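Local coordinates for protein CbbY (Rhodobacter sphaeroides, PDB 4UAS) that hydrolyses xylulose 1,5-bisphosphate, a potent inhibitor made by rubisco itself, to xylulose 5-phosphate and phosphate, with magnesium as cofactor, at residues V9-L13 with A173-S177; R110-A114 with A160-L164. One frame throughout, in Å; residues are numbered along the deposited sequence. Where two conformers were deposited one is given.

Contact 1 (V9-L13 with A173-S177); sequences VDGTL and ALEDS. With MG (magnesium ion), chain D; PO4 (phosphate ion), chain C.
Asp10 and Asp176 meet at a magnesium ion, one offering its backbone and the other its side chain. The carbonyl oxygen O of Asp10 and the carboxylate atom OD1 of Asp176 lie 3.0 Å apart, a closeness for two acceptors that the shared cation explains. Asp176 OD1 binds the metal directly at 2.2 Å, while its second oxygen, OD2, reaches it only through a ligating water, from which it takes a hydrogen bond. With CG between the backbone N and the carbonyl carbon (chi1 74°), the carboxylate swings over Gly11, whose lack of a side chain lets OD2 sit there. The carboxylate of Asp10 turns the other way, to the phosphate: OD2 lies 2.6 Å from phosphate O2, and OD1 is held by Thr16 and His20. With an alanine in its place the carbonyl ligand would remain, but Thr16 and His20 would probably lose their shared partner, and phosphate O2 the oxygen beside it. The backbone N of Asp10 gives phosphate O3 a nearly straight bond (165°). Beside this site, Thr12 presents two branches: OG1 is bonded to Asp8, and CG2 rests 3.6 Å from Leu174 O. Asp8, Asp10 and Asp176 are the protein ligands of magnesium, with Thr12 in the second shell as the threonine of the HAD-family DxDx(T/V) motif, in which Asp8 is the inferred nucleophile and Asp10 the inferred proton donor.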
loop_
_atom_site.group_PDB
_atom_site.type_symbol
_atom_site.label_atom_id
_atom_site.label_comp_id
_atom_site.label_asym_id
_atom_site.label_seq_id
_atom_site.Cartn_x
_atom_site.Cartn_y
_atom_site.Cartn_z
ATOM N N VAL A 9 -0.073 -1.728 2.157
ATOM C CA VAL A 9 -0.997 -2.460 1.305
ATOM C C VAL A 9 -0.400 -2.842 -0.052
ATOM O O VAL A 9 -0.110 -4.001 -0.318
ATOM C CB VAL A 9 -2.378 -1.737 1.159
ATOM C CG1 VAL A 9 -3.277 -2.453 0.171
ATOM C CG2 VAL A 9 -3.033 -1.619 2.510
ATOM N N ASP A 10 -0.197 -1.848 -0.905
ATOM C CA ASP A 10 0.233 -2.111 -2.281
ATOM C C ASP A 10 1.654 -2.643 -2.323
ATOM O O ASP A 10 2.593 -1.979 -1.938
ATOM C CB ASP A 10 0.119 -0.854 -3.133
ATOM C CG ASP A 10 -1.292 -0.355 -3.268
ATOM O OD1 ASP A 10 -2.174 -1.166 -3.617
ATOM O OD2 ASP A 10 -1.508 0.857 -2.967
ATOM N N GLY A 11 1.783 -3.859 -2.872
ATOM C CA GLY A 11 3.064 -4.516 -2.959
ATOM C C GLY A 11 3.471 -5.243 -1.708
ATOM O O GLY A 11 4.496 -5.911 -1.743
ATOM N N THR A 12 2.687 -5.174 -0.638
ATOM C CA THR A 12 2.976 -5.785 0.652
ATOM C C THR A 12 1.954 -6.867 0.939
ATOM O O THR A 12 2.313 -8.072 1.040
ATOM C CB THR A 12 3.165 -4.732 1.742
ATOM O OG1 THR A 12 4.273 -3.919 1.473
ATOM C CG2 THR A 12 3.335 -5.356 3.095
ATOM N N LEU A 13 0.709 -6.484 1.149
ATOM C CA LEU A 13 -0.321 -7.501 1.295
ATOM C C LEU A 13 -0.478 -8.322 0.013
ATOM O O LEU A 13 -0.771 -9.504 0.088
ATOM C CB LEU A 13 -1.689 -6.896 1.677
ATOM C CG LEU A 13 -1.752 -6.227 3.057
ATOM C CD1 LEU A 13 -3.108 -5.603 3.266
ATOM C CD2 LEU A 13 -1.421 -7.147 4.181
ATOM N N ALA A 173 6.626 -2.509 11.228
ATOM C CA ALA A 173 5.994 -2.303 9.942
ATOM C C ALA A 173 6.522 -3.273 8.900
ATOM O O ALA A 173 7.712 -3.598 8.899
ATOM C CB ALA A 173 6.254 -0.886 9.435
ATOM N N LEU A 174 5.629 -3.685 8.007
ATOM C CA LEU A 174 5.988 -4.452 6.787
ATOM C C LEU A 174 5.724 -3.572 5.591
ATOM O O LEU A 174 4.659 -2.970 5.433
ATOM C CB LEU A 174 5.184 -5.717 6.637
ATOM C CG LEU A 174 5.658 -6.926 7.401
ATOM C CD1 LEU A 174 5.707 -6.730 8.843
ATOM C CD2 LEU A 174 4.864 -8.129 7.012
ATOM N N GLU A 175 6.746 -3.451 4.730
ATOM C CA GLU A 175 6.755 -2.541 3.583
ATOM C C GLU A 175 7.411 -3.208 2.386
ATOM O O GLU A 175 8.084 -4.221 2.477
ATOM C CB GLU A 175 7.547 -1.263 3.926
ATOM C CG GLU A 175 6.677 -0.211 4.612
ATOM C CD GLU A 175 5.724 0.487 3.679
ATOM O OE1 GLU A 175 5.776 0.177 2.449
ATOM O OE2 GLU A 175 4.959 1.337 4.186
ATOM N N ASP A 176 7.219 -2.581 1.189
ATOM C CA ASP A 176 7.778 -3.034 -0.036
ATOM C C ASP A 176 8.569 -1.992 -0.781
ATOM O O ASP A 176 9.173 -2.331 -1.814
ATOM C CB ASP A 176 6.727 -3.601 -1.003
ATOM C CG ASP A 176 5.920 -2.468 -1.616
ATOM O OD1 ASP A 176 5.381 -1.698 -0.806
ATOM O OD2 ASP A 176 5.787 -2.334 -2.850
ATOM N N SER A 177 8.563 -0.723 -0.387
ATOM C CA SER A 177 9.119 0.362 -1.143
ATOM C C SER A 177 9.930 1.263 -0.286
ATOM O O SER A 177 9.771 1.317 0.955
ATOM C CB SER A 177 8.026 1.177 -1.815
ATOM O OG SER A 177 7.330 1.989 -0.868
HETATM MG MG MG D . 3.673 -0.384 -0.923
HETATM P P PO4 C . 0.790 1.733 -0.339
HETATM O O1 PO4 C . 1.150 2.970 0.581
HETATM O O2 PO4 C . 0.141 2.319 -1.661
HETATM O O3 PO4 C . -0.212 0.736 0.218
HETATM O O4 PO4 C . 2.085 0.990 -0.814
HETATM O O HOH W 1 4.948 1.092 0.131
HETATM O O HOH W 2 4.386 0.201 -2.693
#

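Contact 2 (R110-A114 with A160-L164); sequences RLAVA and ALREL
Leu164 and Ala160 of helix 155-164 pack on Ala112 and Ala114 of strand 110-114, a helix-on-sheet layer of the Rossmann-like α/β fold of HAD hydrolases. Helix and strand run nearly antiparallel, at 154°, and the axes of these short segments approach to 9.3 Å. The tight point is Leu164 on Ala112: chi1 -75° and an extended chi2 (164°) together carry CD1 of Leu164 to the Ala112 methyl, 3.9 Å from CB, while CD2 reaches back toward Arg110. The alanine methyls are looser neighbours, Ala160 CB lying 4.4 Å from Ala112 CB and 4.5 Å from Ala114 CB, yet such short side chains still let helix and strand approach closely. Leu164 bridges a longer backbone separation, its CA being 7.5 Å from that of Arg110, against 6.5 Å between the CA atoms of Ala160 and Ala114. Leu164 also touches Leu6 and Val140, so it spans the strands flanking 110-114. Leu111 and Val113, alternating with the alanines, point to the far face of the sheet, where helix 97-107 lies against Leu111. At the looser, partly exposed end the contact passes to Arg110 and to Glu163, which is exposed. In one of the two modelled conformers of Arg110, its CB lies 4.0 Å from Leu164 CD2, the chain bends at chi3 to bring the guanidinium round the helix end, and NH1 sits 2.8 Å from Leu164 O.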
loop_
_atom_site.group_PDB
_atom_site.type_symbol
_atom_site.label_atom_id
_atom_site.label_comp_id
_atom_site.label_asym_id
_atom_site.label_seq_id
_atom_site.Cartn_x
_atom_site.Cartn_y
_atom_site.Cartn_z
ATOM N N ARG A 110 -2.346 -6.661 17.964
ATOM C CA ARG A 110 -3.248 -5.813 17.190
ATOM C C ARG A 110 -2.585 -5.467 15.845
ATOM O O ARG A 110 -1.387 -5.303 15.720
ATOM C CB ARG A 110 -3.590 -4.552 17.977
ATOM C CG ARG A 110 -4.319 -4.872 19.268
ATOM C CD ARG A 110 -4.822 -3.607 19.967
ATOM N NE ARG A 110 -6.069 -3.120 19.333
ATOM C CZ ARG A 110 -6.334 -1.826 19.071
ATOM N NH1 ARG A 110 -5.470 -0.902 19.407
ATOM N NH2 ARG A 110 -7.471 -1.424 18.517
ATOM N N LEU A 111 -3.429 -5.279 14.851
ATOM C CA LEU A 111 -3.031 -5.116 13.443
ATOM C C LEU A 111 -3.586 -3.816 12.870
ATOM O O LEU A 111 -4.744 -3.476 13.067
ATOM C CB LEU A 111 -3.573 -6.303 12.626
ATOM C CG LEU A 111 -3.154 -7.672 13.106
ATOM C CD1 LEU A 111 -3.756 -8.756 12.221
ATOM C CD2 LEU A 111 -1.691 -7.889 13.226
ATOM N N ALA A 112 -2.756 -3.144 12.069
ATOM C CA ALA A 112 -3.150 -1.942 11.368
ATOM C C ALA A 112 -2.775 -2.041 9.888
ATOM O O ALA A 112 -1.741 -2.671 9.547
ATOM C CB ALA A 112 -2.547 -0.686 11.970
ATOM N N VAL A 113 -3.488 -1.334 9.061
ATOM C CA VAL A 113 -3.052 -0.916 7.738
ATOM C C VAL A 113 -2.601 0.536 7.825
ATOM O O VAL A 113 -3.234 1.344 8.477
ATOM C CB VAL A 113 -4.219 -1.037 6.722
ATOM C CG1 VAL A 113 -4.147 -0.108 5.565
ATOM C CG2 VAL A 113 -4.279 -2.511 6.301
ATOM N N ALA A 114 -1.489 0.829 7.143
ATOM C CA ALA A 114 -0.971 2.176 6.999
ATOM C C ALA A 114 -0.596 2.342 5.526
ATOM O O ALA A 114 0.424 1.776 5.103
ATOM C CB ALA A 114 0.208 2.420 7.909
ATOM N N ALA A 160 -1.768 5.820 12.592
ATOM C CA ALA A 160 -2.073 4.463 12.941
ATOM C C ALA A 160 -1.625 4.148 14.355
ATOM O O ALA A 160 -2.345 3.460 15.110
ATOM C CB ALA A 160 -1.411 3.525 11.940
ATOM N N LEU A 161 -0.424 4.556 14.695
ATOM C CA LEU A 161 0.098 4.290 16.056
ATOM C C LEU A 161 -0.723 4.990 17.135
ATOM O O LEU A 161 -0.925 4.422 18.232
ATOM C CB LEU A 161 1.528 4.705 16.162
ATOM C CG LEU A 161 2.535 3.801 15.453
ATOM C CD1 LEU A 161 3.877 4.515 15.340
ATOM C CD2 LEU A 161 2.674 2.501 16.186
ATOM N N ARG A 162 -1.185 6.210 16.905
ATOM C CA ARG A 162 -2.030 6.900 17.852
ATOM C C ARG A 162 -3.317 6.116 18.063
ATOM O O ARG A 162 -3.813 5.947 19.190
ATOM C CB ARG A 162 -2.278 8.350 17.450
ATOM C CG ARG A 162 -3.042 9.083 18.586
ATOM C CD ARG A 162 -3.240 10.529 18.421
ATOM N NE ARG A 162 -3.753 10.742 17.218
ATOM C CZ ARG A 162 -3.134 11.193 16.051
ATOM N NH1 ARG A 162 -1.932 11.720 15.840
ATOM N NH2 ARG A 162 -3.884 11.143 15.067
ATOM N N GLU A 163 -3.932 5.659 16.985
ATOM C CA GLU A 163 -5.173 4.898 17.073
ATOM C C GLU A 163 -4.969 3.554 17.733
ATOM O O GLU A 163 -5.825 3.117 18.492
ATOM C CB GLU A 163 -5.824 4.739 15.703
ATOM C CG GLU A 163 -6.334 6.049 15.166
ATOM C CD GLU A 163 -7.275 6.002 14.021
ATOM O OE1 GLU A 163 -8.482 6.105 14.293
ATOM O OE2 GLU A 163 -6.805 5.872 12.919
ATOM N N LEU A 164 -3.845 2.885 17.473
ATOM C CA LEU A 164 -3.519 1.636 18.125
ATOM C C LEU A 164 -3.234 1.808 19.585
ATOM O O LEU A 164 -3.454 0.846 20.368
ATOM C CB LEU A 164 -2.266 1.002 17.487
ATOM C CG LEU A 164 -2.449 0.336 16.132
ATOM C CD1 LEU A 164 -1.081 0.132 15.471
ATOM C CD2 LEU A 164 -3.215 -1.010 16.223
#

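Both contacts are largely buried and belong to the same parallel sheet, yet they serve it differently. Contact 1 lies close to the centre of the chain, where loops leave the strand ends, and its chemistry is that of oxygens gathered round a cation, and N-H groups round an anion. Contact 2, centred about 15 Å away, joins strand to covering helix through apolar methyls, and turns polar only at its partly exposed arginine end. Along the chain it is nested within the loop that contact 1 closes, and helix 155-164 leads on to strand 171-175. The two meet directly where Val9 CG2 packs 3.6 Å from Val113 CG1, linking metal-binding loop to neighbouring strand.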